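Long-range contacts in nisin immunity protein (Lactococcus lactis subsp. lactis, PDB 5XHB), which takes part in the immunity of the producing bacterium against nisin supplied from outside, as a lipoprotein of the cell membrane: residues K32-E37 against Y91-P96; E37-S42 against N74-S79; L49-M54 against K65-L70; S142-S147 against F219-K224; T192-G197 against V213-D218. All blocks are in the same frame, centred on the assembly; numbering follows the deposited sequence.

Contact 1. Residues K32-E37 against Y91-P96; sequences KEIPQE and YYKILP
Gln36 lies alongside Tyr91, both side chains pointing the same way, and its CG comes to 3.4 Å from CE1 of the Tyr91 ring. The amide and ring planes are turned 56° apart. CG of Gln36 is anti to its backbone N (chi1 -153°), which sets it beside that ring atom. Ile34 packs its CB against CB of Tyr91 at 4.1 Å, while its CD1 reaches CB and CE of Lys93. Here the end of strand 25-33 pairs antiparallel with strand 90-96 inside the N-terminal sheet, Glu33 facing Tyr92 as a non-hydrogen-bonded pair. Lys93 N donates to Lys32 O (2.9 Å), and Ile34 N to Tyr91 O (2.7 Å), the latter donor standing above the carbonyl plane. Glu33 CB meets CE2 of Tyr92 at 3.7 Å, the Glu33 chain being extended beyond CG, its carboxylate plane 35° from the ring. One water gives hydrogen bonds to Glu33 OE2 and Ile34 O and accepts from Tyr91 N; another joins Glu33 OE1 to Tyr92 OH, which also bonds Arg90.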
# COMPACT_ATOMS: atom_id res chain seq x y z
N LYS A 32 7.85 2.16 -7.80
CA LYS A 32 8.28 1.87 -9.17
C LYS A 32 9.70 2.36 -9.42
O LYS A 32 9.91 3.55 -9.61
CB LYS A 32 7.33 2.51 -10.18
CG LYS A 32 5.90 2.02 -10.08
CD LYS A 32 5.71 0.67 -10.80
CE LYS A 32 4.25 0.22 -10.69
NZ LYS A 32 3.86 -0.91 -11.61
N GLU A 33 10.68 1.46 -9.45
CA GLU A 33 12.06 1.89 -9.64
C GLU A 33 12.33 2.19 -11.11
O GLU A 33 11.85 1.48 -12.00
CB GLU A 33 13.04 0.83 -9.11
CG GLU A 33 14.50 1.15 -9.42
CD GLU A 33 15.48 0.15 -8.82
OE1 GLU A 33 15.04 -0.83 -8.19
OE2 GLU A 33 16.70 0.36 -8.97
N ILE A 34 13.08 3.26 -11.35
CA ILE A 34 13.50 3.63 -12.70
C ILE A 34 14.99 3.34 -12.88
O ILE A 34 15.81 3.86 -12.13
CB ILE A 34 13.27 5.13 -12.97
CG1 ILE A 34 11.82 5.53 -12.66
CG2 ILE A 34 13.66 5.51 -14.39
CD1 ILE A 34 10.81 4.76 -13.46
N PRO A 35 15.36 2.52 -13.88
CA PRO A 35 16.79 2.25 -14.09
C PRO A 35 17.54 3.52 -14.45
O PRO A 35 16.99 4.40 -15.11
CB PRO A 35 16.80 1.26 -15.26
CG PRO A 35 15.40 0.72 -15.36
CD PRO A 35 14.52 1.85 -14.90
N GLN A 36 18.79 3.62 -14.02
CA GLN A 36 19.58 4.83 -14.21
C GLN A 36 19.67 5.21 -15.68
O GLN A 36 19.72 6.39 -16.02
CB GLN A 36 20.99 4.65 -13.62
CG GLN A 36 21.65 5.94 -13.18
CD GLN A 36 22.41 6.62 -14.29
OE1 GLN A 36 22.67 6.02 -15.34
NE2 GLN A 36 22.78 7.88 -14.08
N GLU A 37 19.67 4.21 -16.55
CA GLU A 37 19.80 4.46 -17.98
C GLU A 37 18.57 5.17 -18.57
O GLU A 37 18.65 5.75 -19.65
CB GLU A 37 20.06 3.15 -18.74
CG GLU A 37 19.18 1.98 -18.32
CD GLU A 37 19.73 1.21 -17.12
OE1 GLU A 37 19.58 -0.03 -17.09
OE2 GLU A 37 20.29 1.84 -16.19
N TYR A 91 16.45 5.39 -8.28
CA TYR A 91 15.47 6.38 -8.73
C TYR A 91 14.09 5.77 -8.69
O TYR A 91 13.89 4.63 -9.12
CB TYR A 91 15.78 6.84 -10.15
CG TYR A 91 17.17 7.41 -10.33
CD1 TYR A 91 18.25 6.57 -10.57
CD2 TYR A 91 17.39 8.78 -10.29
CE1 TYR A 91 19.52 7.09 -10.76
CE2 TYR A 91 18.66 9.30 -10.47
CZ TYR A 91 19.72 8.45 -10.70
OH TYR A 91 20.98 8.96 -10.88
N TYR A 92 13.12 6.51 -8.16
CA TYR A 92 11.77 5.98 -8.07
C TYR A 92 10.79 6.97 -8.66
O TYR A 92 10.89 8.17 -8.41
CB TYR A 92 11.41 5.67 -6.61
CG TYR A 92 12.06 4.40 -6.11
CD1 TYR A 92 13.31 4.43 -5.51
CD2 TYR A 92 11.42 3.17 -6.25
CE1 TYR A 92 13.91 3.26 -5.06
CE2 TYR A 92 12.01 2.00 -5.80
CZ TYR A 92 13.26 2.06 -5.21
OH TYR A 92 13.85 0.90 -4.76
N LYS A 93 9.86 6.45 -9.46
CA LYS A 93 8.84 7.28 -10.10
C LYS A 93 8.03 8.01 -9.05
O LYS A 93 7.76 7.45 -7.98
CB LYS A 93 7.92 6.42 -10.98
CG LYS A 93 6.92 7.21 -11.84
CD LYS A 93 5.98 6.26 -12.64
CE LYS A 93 6.71 5.46 -13.69
NZ LYS A 93 5.84 4.42 -14.38
N ILE A 94 7.64 9.25 -9.34
CA ILE A 94 6.69 9.96 -8.49
C ILE A 94 5.39 10.10 -9.29
O ILE A 94 5.42 10.17 -10.52
CB ILE A 94 7.20 11.35 -8.04
CG1 ILE A 94 7.46 12.27 -9.24
CG2 ILE A 94 8.43 11.21 -7.12
CD1 ILE A 94 7.60 13.74 -8.87
N LEU A 95 4.27 10.13 -8.58
CA LEU A 95 2.96 10.23 -9.21
C LEU A 95 2.10 11.22 -8.44
O LEU A 95 2.32 11.42 -7.25
CB LEU A 95 2.26 8.86 -9.25
CG LEU A 95 2.75 7.80 -10.25
CD1 LEU A 95 2.00 6.47 -10.06
CD2 LEU A 95 2.62 8.29 -11.71
N PRO A 96 1.11 11.83 -9.10
CA PRO A 96 0.15 12.67 -8.38
C PRO A 96 -0.59 11.84 -7.33
O PRO A 96 -0.75 10.63 -7.51
CB PRO A 96 -0.83 13.15 -9.47
CG PRO A 96 -0.19 12.79 -10.78
CD PRO A 96 0.80 11.70 -10.54
O HOH W 1 17.23 2.99 -9.91
O HOH W 2 13.17 -1.23 -5.77

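Contact 2. Residues E37-S42 against N74-S79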
# COMPACT_ATOMS: atom_id res chain seq x y z
N GLU A 37 19.67 4.21 -16.55
CA GLU A 37 19.80 4.46 -17.98
C GLU A 37 18.57 5.17 -18.57
O GLU A 37 18.65 5.75 -19.65
CB GLU A 37 20.06 3.15 -18.74
CG GLU A 37 19.18 1.98 -18.32
CD GLU A 37 19.73 1.21 -17.12
OE1 GLU A 37 19.58 -0.03 -17.09
OE2 GLU A 37 20.29 1.84 -16.19
N ASN A 38 17.46 5.12 -17.85
CA ASN A 38 16.22 5.76 -18.30
C ASN A 38 15.99 7.13 -17.66
O ASN A 38 14.95 7.76 -17.87
CB ASN A 38 15.03 4.86 -18.02
CG ASN A 38 14.97 3.67 -18.96
OD1 ASN A 38 15.31 3.79 -20.13
ND2 ASN A 38 14.54 2.52 -18.45
N VAL A 39 16.96 7.59 -16.87
CA VAL A 39 16.81 8.85 -16.18
C VAL A 39 17.52 9.94 -16.97
O VAL A 39 18.68 9.77 -17.35
CB VAL A 39 17.35 8.77 -14.74
CG1 VAL A 39 17.41 10.15 -14.11
CG2 VAL A 39 16.47 7.84 -13.91
N ASN A 40 16.83 11.04 -17.24
CA ASN A 40 17.42 12.12 -18.01
C ASN A 40 17.69 13.37 -17.17
O ASN A 40 18.24 13.27 -16.08
CB ASN A 40 16.53 12.45 -19.21
CG ASN A 40 16.45 11.30 -20.20
OD1 ASN A 40 17.25 10.36 -20.15
ND2 ASN A 40 15.51 11.38 -21.13
N ASN A 41 17.30 14.53 -17.68
CA ASN A 41 17.64 15.79 -17.03
C ASN A 41 16.97 15.98 -15.66
O ASN A 41 15.80 15.65 -15.49
CB ASN A 41 17.28 16.96 -17.94
CG ASN A 41 17.97 16.88 -19.29
OD1 ASN A 41 18.94 16.13 -19.46
ND2 ASN A 41 17.49 17.66 -20.25
N SER A 42 17.72 16.50 -14.70
CA SER A 42 17.10 16.96 -13.46
C SER A 42 16.15 18.11 -13.77
O SER A 42 16.37 18.87 -14.72
CB SER A 42 18.15 17.38 -12.44
OG SER A 42 18.77 18.60 -12.84
N ASN A 74 16.94 15.30 -5.58
CA ASN A 74 16.55 15.79 -6.90
C ASN A 74 15.36 15.09 -7.51
O ASN A 74 15.09 13.93 -7.23
CB ASN A 74 17.72 15.71 -7.87
CG ASN A 74 18.95 16.39 -7.33
OD1 ASN A 74 18.85 17.35 -6.57
ND2 ASN A 74 20.12 15.89 -7.70
N ILE A 75 14.66 15.82 -8.36
CA ILE A 75 13.62 15.27 -9.22
C ILE A 75 14.13 15.31 -10.65
O ILE A 75 14.67 16.33 -11.09
CB ILE A 75 12.29 16.06 -9.11
CG1 ILE A 75 11.73 15.92 -7.70
CG2 ILE A 75 11.27 15.57 -10.15
CD1 ILE A 75 10.35 16.49 -7.51
N TYR A 76 13.98 14.19 -11.36
CA TYR A 76 14.43 14.04 -12.74
C TYR A 76 13.28 13.74 -13.69
O TYR A 76 12.26 13.16 -13.28
CB TYR A 76 15.43 12.90 -12.87
CG TYR A 76 16.63 13.05 -12.00
CD1 TYR A 76 16.59 12.70 -10.66
CD2 TYR A 76 17.82 13.53 -12.52
CE1 TYR A 76 17.69 12.83 -9.85
CE2 TYR A 76 18.94 13.66 -11.71
CZ TYR A 76 18.87 13.32 -10.39
OH TYR A 76 19.97 13.45 -9.58
N GLU A 77 13.45 14.08 -14.96
CA GLU A 77 12.52 13.57 -15.96
C GLU A 77 13.07 12.27 -16.53
O GLU A 77 14.26 12.20 -16.88
CB GLU A 77 12.28 14.60 -17.07
CG GLU A 77 11.22 14.14 -18.07
CD GLU A 77 10.94 15.18 -19.13
OE1 GLU A 77 11.71 16.16 -19.22
OE2 GLU A 77 9.95 15.01 -19.89
N ALA A 78 12.23 11.24 -16.61
CA ALA A 78 12.65 9.97 -17.18
C ALA A 78 12.41 9.93 -18.70
O ALA A 78 11.80 10.84 -19.26
CB ALA A 78 11.93 8.81 -16.50
N SER A 79 12.87 8.88 -19.36
CA SER A 79 12.80 8.83 -20.82
C SER A 79 11.37 8.73 -21.36
O SER A 79 11.13 9.00 -22.54
CB SER A 79 13.64 7.66 -21.35
OG SER A 79 13.15 6.43 -20.87
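Tyr76 meets Val39 and Ser42 across an antiparallel strand pair that is broken by a beta bulge: Val39 pairs with Ala78 and Ser42 with Tyr76, so the register slips by one residue between them. The strands 39-42 and 74-78 run at 128° to each other in the N-terminal sheet. At the start of the second strand, Asn74 sends ND2 to Tyr76 OH (3.1 Å), the hydroxyl lying in the amide plane, which ties down the far end of the ring; Asn74 OD1 takes the backbone N of Phe46. Ile75 offers its carbonyl O to the CA of Ser42. Tyr76 then carries the side-chain contact. CG1 of Val39, anti to its backbone N (chi1 170°), packs against Tyr76 CB at 3.6 Å, Asn40 O sits at the ring edge near CD2, and Ser42 CB approaches CD2 and CE2. The ring also meets Tyr91 edge-to-face. The backbone of Glu77 is held by the two bulged residues, its N donating to Asn41 O (2.9 Å) and its O accepting from Asn40 N (2.8 Å). Inside the bulge, Asn41 N is buried without a partner in the model. Ala78 turns its CB to the same side of the sheet as Val39. Finally, Ser79 N donates to Asn38 O at 2.8 Å, a bent bond with 136° at the hydrogen.

Contact 3. Residues L49-M54 against K65-L70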
# COMPACT_ATOMS: atom_id res chain seq x y z
N LEU A 49 17.51 14.50 4.01
CA LEU A 49 17.82 13.26 4.68
C LEU A 49 16.73 12.93 5.69
O LEU A 49 16.36 13.76 6.52
CB LEU A 49 19.19 13.33 5.37
CG LEU A 49 19.64 12.02 6.02
CD1 LEU A 49 21.11 11.75 5.77
CD2 LEU A 49 19.37 12.06 7.52
N LEU A 50 16.21 11.71 5.61
CA LEU A 50 15.22 11.25 6.55
C LEU A 50 15.71 9.98 7.22
O LEU A 50 16.37 9.16 6.59
CB LEU A 50 13.87 10.98 5.86
CG LEU A 50 13.17 12.17 5.21
CD1 LEU A 50 11.85 11.74 4.59
CD2 LEU A 50 12.93 13.27 6.23
N ILE A 51 15.39 9.84 8.50
CA ILE A 51 15.70 8.63 9.25
C ILE A 51 14.40 7.96 9.66
O ILE A 51 13.59 8.57 10.35
CB ILE A 51 16.55 8.94 10.49
CG1 ILE A 51 17.84 9.65 10.09
CG2 ILE A 51 16.84 7.67 11.26
CD1 ILE A 51 18.73 10.04 11.28
N VAL A 52 14.19 6.73 9.23
CA VAL A 52 12.88 6.10 9.40
C VAL A 52 12.95 4.78 10.16
O VAL A 52 13.65 3.85 9.76
CB VAL A 52 12.19 5.83 8.06
CG1 VAL A 52 10.71 5.58 8.28
CG2 VAL A 52 12.39 7.01 7.11
N ASP A 53 12.20 4.71 11.25
CA ASP A 53 12.08 3.47 12.01
C ASP A 53 11.35 2.43 11.19
O ASP A 53 10.18 2.60 10.87
CB ASP A 53 11.34 3.73 13.33
CG ASP A 53 11.20 2.47 14.16
OD1 ASP A 53 10.23 1.71 13.94
OD2 ASP A 53 12.05 2.25 15.04
N MSE A 54 12.02 1.33 10.85
CA MSE A 54 11.46 0.34 9.94
C MSE A 54 10.21 -0.34 10.50
O MSE A 54 9.36 -0.80 9.74
CB MSE A 54 12.51 -0.71 9.59
CG MSE A 54 12.23 -1.49 8.32
SE MSE A 54 13.87 -1.74 7.29
CE MSE A 54 15.11 -2.09 8.76
N LYS A 65 18.32 0.71 15.99
CA LYS A 65 18.60 -0.66 15.56
C LYS A 65 17.68 -1.12 14.43
O LYS A 65 18.05 -2.00 13.66
CB LYS A 65 18.49 -1.62 16.74
CG LYS A 65 19.79 -1.81 17.53
CD LYS A 65 20.07 -0.65 18.47
CE LYS A 65 21.28 -0.94 19.35
NZ LYS A 65 21.31 -0.07 20.55
N ASN A 66 16.49 -0.54 14.35
CA ASN A 66 15.57 -0.88 13.27
C ASN A 66 15.28 0.32 12.36
O ASN A 66 14.16 0.48 11.88
CB ASN A 66 14.26 -1.43 13.84
CG ASN A 66 14.28 -2.94 14.00
OD1 ASN A 66 15.34 -3.55 14.17
ND2 ASN A 66 13.10 -3.56 13.93
N SER A 67 16.28 1.16 12.13
CA SER A 67 16.05 2.34 11.30
C SER A 67 16.74 2.22 9.95
O SER A 67 17.70 1.47 9.78
CB SER A 67 16.54 3.60 12.02
OG SER A 67 17.95 3.72 11.94
N VAL A 68 16.22 2.96 8.97
CA VAL A 68 16.87 3.09 7.68
C VAL A 68 17.01 4.57 7.37
O VAL A 68 16.12 5.37 7.68
CB VAL A 68 16.11 2.34 6.57
CG1 VAL A 68 14.70 2.88 6.44
CG2 VAL A 68 16.84 2.45 5.24
N THR A 69 18.15 4.95 6.80
CA THR A 69 18.42 6.33 6.44
C THR A 69 18.17 6.53 4.95
O THR A 69 18.70 5.80 4.12
CB THR A 69 19.86 6.74 6.78
OG1 THR A 69 20.11 6.48 8.17
CG2 THR A 69 20.09 8.21 6.48
N LEU A 70 17.35 7.52 4.63
CA LEU A 70 17.03 7.81 3.24
C LEU A 70 17.58 9.16 2.84
O LEU A 70 17.33 10.17 3.49
CB LEU A 70 15.53 7.79 3.00
CG LEU A 70 14.77 6.51 3.34
CD1 LEU A 70 13.30 6.75 3.05
CD2 LEU A 70 15.31 5.32 2.54
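An antiparallel pair of neighbouring strands, 39-53 and 67-78, brings Leu50 against Leu70 and Val52 against Val68 in the N-terminal sheet. Both are hydrogen-bonded pairs, each closed by two nearly straight bonds: Leu50 N to Leu70 O is 2.8 Å and Leu70 N to Leu50 O 2.7 Å, and the Val52 and Val68 bonds are of like length. These four residues turn their side chains to one face. There Val68 CG1 stands between its backbone N and carbonyl carbon (chi1 59°), 4.2 Å from Val52 CB, and Val52 CG2 meets Leu70 CD1 at 4.2 Å. Leu108 and Phe111 from loops lie over this apolar face. Ile51 with Thr69 and Asp53 with Ser67 are the non-hydrogen-bonded pairs, whose side chains point to the other face, where Leu60 of the edge strand 59-60 touches Ile51, Asp53 and Ser67. Beside them the branched end of Leu49 crosses Thr69, CD1 lying 3.8 Å from Thr69 CG2. Where the strands give way to the connecting chain, the polar ends turn to that connection: Asp53 OD1 accepts from Ser56 N and OD2 from Asn64 ND2, while Ser67 OG bonds Asn64 N.

Contact 4. Residues S142-S147 against F219-K224; sequences SDTTVS and FKLATK
An ST turn at a corner of strand 137-145 brings Ser142 onto Leu221 of strand 218-224, in the Spa1 C-terminal domain. Ser142 OG donates to Leu221 O (2.7 Å) and accepts from Thr144 N (3.1 Å); it is held between its own backbone N and carbonyl carbon (chi1 70°). Ser142 N reaches the same Leu221 O at 2.9 Å, so two donors grip that carbonyl. Past the corner the strands pair again: Leu221 N donates to Thr144 O, and Val146 N to Phe219 O from above the carbonyl plane. Val146 CG2 packs against Leu221 CB at 3.9 Å, and its CB against Phe219 CB. The Lys220 chain, bent at chi2 (-60°), lies side by side with Asp143, forming a long salt bridge between NZ and Asp143 OD1 (3.5 Å). The stronger partner of NZ is Asp218, whose carboxylate also bonds Thr145 OG1. With two carboxylates nearby, the ammonium of Lys220 is probably stabilised in its charged form.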
# COMPACT_ATOMS: atom_id res chain seq x y z
N SER A 142 -15.70 -5.48 6.31
CA SER A 142 -16.97 -5.01 6.83
C SER A 142 -18.16 -5.53 6.02
O SER A 142 -17.98 -6.26 5.04
CB SER A 142 -17.00 -3.48 6.83
OG SER A 142 -17.07 -3.02 5.49
N ASP A 143 -19.36 -5.14 6.43
CA ASP A 143 -20.55 -5.42 5.63
C ASP A 143 -20.96 -4.16 4.84
O ASP A 143 -22.12 -3.99 4.50
CB ASP A 143 -21.71 -5.89 6.52
CG ASP A 143 -22.80 -6.61 5.73
OD1 ASP A 143 -22.50 -7.14 4.63
OD2 ASP A 143 -23.96 -6.66 6.19
N THR A 144 -19.99 -3.30 4.56
CA THR A 144 -20.21 -2.11 3.74
C THR A 144 -19.79 -2.36 2.30
O THR A 144 -18.67 -2.78 2.05
CB THR A 144 -19.43 -0.90 4.28
OG1 THR A 144 -19.90 -0.58 5.59
CG2 THR A 144 -19.57 0.31 3.34
N THR A 145 -20.71 -2.11 1.37
CA THR A 145 -20.46 -2.31 -0.06
C THR A 145 -19.55 -1.23 -0.60
O THR A 145 -19.63 -0.08 -0.18
CB THR A 145 -21.78 -2.30 -0.88
OG1 THR A 145 -22.72 -3.20 -0.28
CG2 THR A 145 -21.53 -2.74 -2.32
N VAL A 146 -18.67 -1.61 -1.51
CA VAL A 146 -17.86 -0.68 -2.28
C VAL A 146 -18.47 -0.55 -3.66
O VAL A 146 -18.49 -1.52 -4.41
CB VAL A 146 -16.40 -1.15 -2.41
CG1 VAL A 146 -15.57 -0.13 -3.21
CG2 VAL A 146 -15.80 -1.36 -1.05
N SER A 147 -18.99 0.63 -4.00
CA SER A 147 -19.69 0.81 -5.27
C SER A 147 -18.75 0.74 -6.46
O SER A 147 -17.55 0.90 -6.29
CB SER A 147 -20.41 2.17 -5.30
OG SER A 147 -19.46 3.19 -5.54
N PHE A 219 -18.45 -6.50 -3.57
CA PHE A 219 -17.22 -5.98 -3.01
C PHE A 219 -17.50 -5.32 -1.68
O PHE A 219 -18.39 -4.47 -1.57
CB PHE A 219 -16.58 -5.00 -3.99
CG PHE A 219 -15.84 -5.68 -5.10
CD1 PHE A 219 -14.54 -6.15 -4.90
CD2 PHE A 219 -16.43 -5.87 -6.34
CE1 PHE A 219 -13.85 -6.78 -5.92
CE2 PHE A 219 -15.75 -6.50 -7.37
CZ PHE A 219 -14.46 -6.97 -7.15
N LYS A 220 -16.74 -5.74 -0.66
CA LYS A 220 -16.88 -5.18 0.69
C LYS A 220 -15.66 -4.35 1.08
O LYS A 220 -14.54 -4.66 0.68
CB LYS A 220 -17.05 -6.31 1.71
CG LYS A 220 -18.25 -7.21 1.46
CD LYS A 220 -19.56 -6.42 1.48
CE LYS A 220 -20.77 -7.37 1.64
NZ LYS A 220 -22.06 -6.76 1.20
N LEU A 221 -15.89 -3.33 1.90
CA LEU A 221 -14.83 -2.46 2.38
C LEU A 221 -14.03 -3.10 3.50
O LEU A 221 -14.60 -3.56 4.50
CB LEU A 221 -15.44 -1.13 2.86
CG LEU A 221 -14.54 -0.24 3.71
CD1 LEU A 221 -13.39 0.24 2.86
CD2 LEU A 221 -15.33 0.93 4.30
N ALA A 222 -12.71 -3.13 3.33
CA ALA A 222 -11.78 -3.62 4.34
C ALA A 222 -10.97 -2.46 4.88
O ALA A 222 -10.35 -1.72 4.10
CB ALA A 222 -10.85 -4.69 3.77
N THR A 223 -10.95 -2.29 6.20
CA THR A 223 -10.21 -1.18 6.80
C THR A 223 -9.28 -1.63 7.92
O THR A 223 -9.52 -2.66 8.55
CB THR A 223 -11.17 -0.10 7.33
OG1 THR A 223 -12.07 -0.70 8.26
CG2 THR A 223 -11.97 0.51 6.20
N LYS A 224 -8.22 -0.86 8.17
CA LYS A 224 -7.19 -1.27 9.11
C LYS A 224 -7.74 -1.28 10.52
O LYS A 224 -8.39 -0.34 10.96
CB LYS A 224 -5.97 -0.34 9.01
CG LYS A 224 -4.99 -0.47 10.19
CD LYS A 224 -4.35 -1.87 10.28
CE LYS A 224 -4.00 -2.25 11.75
NZ LYS A 224 -3.27 -3.56 11.95

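Contact 5. Residues T192-G197 against V213-D218; sequences TEWDYG and VEINDD
Ile215 lays its CG2 methyl over one face of the Trp194 indole, 3.6 Å from the centroid of the five-membered ring and 15° off its normal, a CH-pi contact. The methyl is anti to the backbone N of Ile215. The other branch carries CD1 on to the six-membered part, near CE3 of Trp194, and then to Tyr196, whose CD2 it meets at 3.6 Å. Tyr196 and Ile215 lie side by side and point the same way, while the edge of the indole faces Tyr196 CE2. Ile141 of strand 137-145 also touches all three side chains, and Phe164 meets the indole edge-to-face. The contact belongs to the beta hairpin of strands 191-202 and 210-215, in which Tyr196 and Ile215 form an antiparallel non-hydrogen-bonded pair. A type II' beta turn from Ile215 to Asp218 leads into the next strand. Asn216 in this turn stands at about a right angle to Trp194, with amide and indole planes 87° apart. Its side-chain OD1 accepts from Asp195 N (2.9 Å), and its backbone N donates to Asp195 O (2.8 Å), so the backbone of Asp195 is held at both ends. At the other side Gly197 N donates to Glu214 O (2.7 Å), and Glu214 CB lies 3.7 Å from Gly197 CA. The Glu214 carboxylate turns to Glu198 N through OE1.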
# COMPACT_ATOMS: atom_id res chain seq x y z
N THR A 192 -20.70 -19.95 8.72
CA THR A 192 -20.85 -19.01 7.62
C THR A 192 -19.82 -19.36 6.56
O THR A 192 -18.66 -19.60 6.91
CB THR A 192 -20.66 -17.55 8.10
OG1 THR A 192 -21.70 -17.23 9.03
CG2 THR A 192 -20.70 -16.57 6.93
N GLU A 193 -20.22 -19.42 5.29
CA GLU A 193 -19.25 -19.59 4.21
C GLU A 193 -19.02 -18.28 3.46
O GLU A 193 -19.97 -17.64 2.98
CB GLU A 193 -19.68 -20.66 3.21
CG GLU A 193 -18.69 -20.75 2.03
CD GLU A 193 -18.94 -21.91 1.05
OE1 GLU A 193 -19.56 -22.91 1.43
OE2 GLU A 193 -18.50 -21.80 -0.11
N TRP A 194 -17.76 -17.89 3.35
CA TRP A 194 -17.38 -16.77 2.49
C TRP A 194 -16.54 -17.27 1.35
O TRP A 194 -15.61 -18.04 1.55
CB TRP A 194 -16.60 -15.72 3.26
CG TRP A 194 -17.43 -14.79 4.07
CD1 TRP A 194 -18.78 -14.86 4.32
CD2 TRP A 194 -16.97 -13.60 4.71
NE1 TRP A 194 -19.17 -13.80 5.11
CE2 TRP A 194 -18.07 -13.01 5.36
CE3 TRP A 194 -15.71 -12.99 4.82
CZ2 TRP A 194 -17.96 -11.83 6.10
CZ3 TRP A 194 -15.61 -11.82 5.55
CH2 TRP A 194 -16.73 -11.25 6.18
N ASP A 195 -16.88 -16.82 0.14
CA ASP A 195 -16.09 -17.14 -1.03
C ASP A 195 -15.39 -15.86 -1.44
O ASP A 195 -16.05 -14.87 -1.73
CB ASP A 195 -17.00 -17.69 -2.14
CG ASP A 195 -17.81 -18.90 -1.68
OD1 ASP A 195 -17.22 -19.76 -1.00
OD2 ASP A 195 -19.03 -18.98 -1.96
N TYR A 196 -14.06 -15.87 -1.42
CA TYR A 196 -13.28 -14.64 -1.57
C TYR A 196 -12.78 -14.50 -2.99
O TYR A 196 -12.08 -15.39 -3.51
CB TYR A 196 -12.07 -14.63 -0.63
CG TYR A 196 -12.36 -14.86 0.84
CD1 TYR A 196 -12.80 -16.10 1.30
CD2 TYR A 196 -12.13 -13.86 1.77
CE1 TYR A 196 -13.04 -16.32 2.65
CE2 TYR A 196 -12.37 -14.07 3.13
CZ TYR A 196 -12.82 -15.32 3.56
OH TYR A 196 -13.07 -15.55 4.90
N GLY A 197 -13.11 -13.37 -3.62
CA GLY A 197 -12.73 -13.16 -5.01
C GLY A 197 -11.56 -12.19 -5.17
O GLY A 197 -10.50 -12.38 -4.57
N VAL A 213 -12.65 -6.04 -0.99
CA VAL A 213 -12.53 -7.49 -1.14
C VAL A 213 -13.85 -8.05 -1.62
O VAL A 213 -14.90 -7.77 -1.04
CB VAL A 213 -12.16 -8.19 0.20
CG1 VAL A 213 -11.81 -9.68 -0.06
CG2 VAL A 213 -11.01 -7.46 0.87
N GLU A 214 -13.81 -8.83 -2.70
CA GLU A 214 -14.99 -9.51 -3.20
C GLU A 214 -15.35 -10.67 -2.27
O GLU A 214 -14.57 -11.61 -2.10
CB GLU A 214 -14.72 -10.02 -4.62
CG GLU A 214 -15.94 -10.18 -5.49
CD GLU A 214 -15.59 -10.39 -6.95
OE1 GLU A 214 -14.45 -10.85 -7.26
OE2 GLU A 214 -16.46 -10.11 -7.80
N ILE A 215 -16.51 -10.56 -1.62
CA ILE A 215 -17.03 -11.61 -0.75
C ILE A 215 -18.34 -12.08 -1.35
O ILE A 215 -19.28 -11.30 -1.45
CB ILE A 215 -17.29 -11.13 0.69
CG1 ILE A 215 -16.01 -10.56 1.34
CG2 ILE A 215 -17.86 -12.27 1.52
CD1 ILE A 215 -14.90 -11.55 1.47
N ASN A 216 -18.40 -13.35 -1.73
CA ASN A 216 -19.57 -13.87 -2.43
C ASN A 216 -19.87 -12.99 -3.65
O ASN A 216 -19.02 -12.88 -4.54
CB ASN A 216 -20.74 -14.00 -1.45
CG ASN A 216 -20.40 -14.94 -0.31
OD1 ASN A 216 -19.51 -15.78 -0.45
ND2 ASN A 216 -21.06 -14.78 0.84
N ASP A 217 -21.02 -12.32 -3.69
CA ASP A 217 -21.35 -11.57 -4.89
C ASP A 217 -21.24 -10.05 -4.78
O ASP A 217 -21.86 -9.34 -5.56
CB ASP A 217 -22.77 -11.91 -5.34
CG ASP A 217 -22.90 -13.36 -5.78
OD1 ASP A 217 -22.31 -13.71 -6.82
OD2 ASP A 217 -23.57 -14.13 -5.08
N ASP A 218 -20.47 -9.54 -3.82
CA ASP A 218 -20.17 -8.11 -3.93
C ASP A 218 -18.93 -7.68 -3.19
O ASP A 218 -18.41 -8.38 -2.31
CB ASP A 218 -21.36 -7.23 -3.51
CG ASP A 218 -21.52 -7.14 -2.03
OD1 ASP A 218 -21.43 -8.20 -1.38
OD2 ASP A 218 -21.74 -6.00 -1.52

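The five contacts fall into two antiparallel sheets that follow each other along the chain. Contacts 1, 2 and 3 belong to the N-terminal sheet; 2 and 3 lie on the same two strands, 39-53 and 67-78, with centres about 25 Å apart. In sequence contact 1 encloses contact 2, which encloses contact 3. Contacts 1 and 2 have centres about 8 Å apart and share Glu37, and Tyr91 and Ile34 pack on Val39. Contacts 4 and 5 occupy the second sheet, centres about 11 Å apart, with Lys220 N and Val213 O joining adjacent strands. The two groups sit on opposite sides of the chain's centre, their contact centres about 32 to 44 Å apart and without touching, consistent with two separately built beta domains.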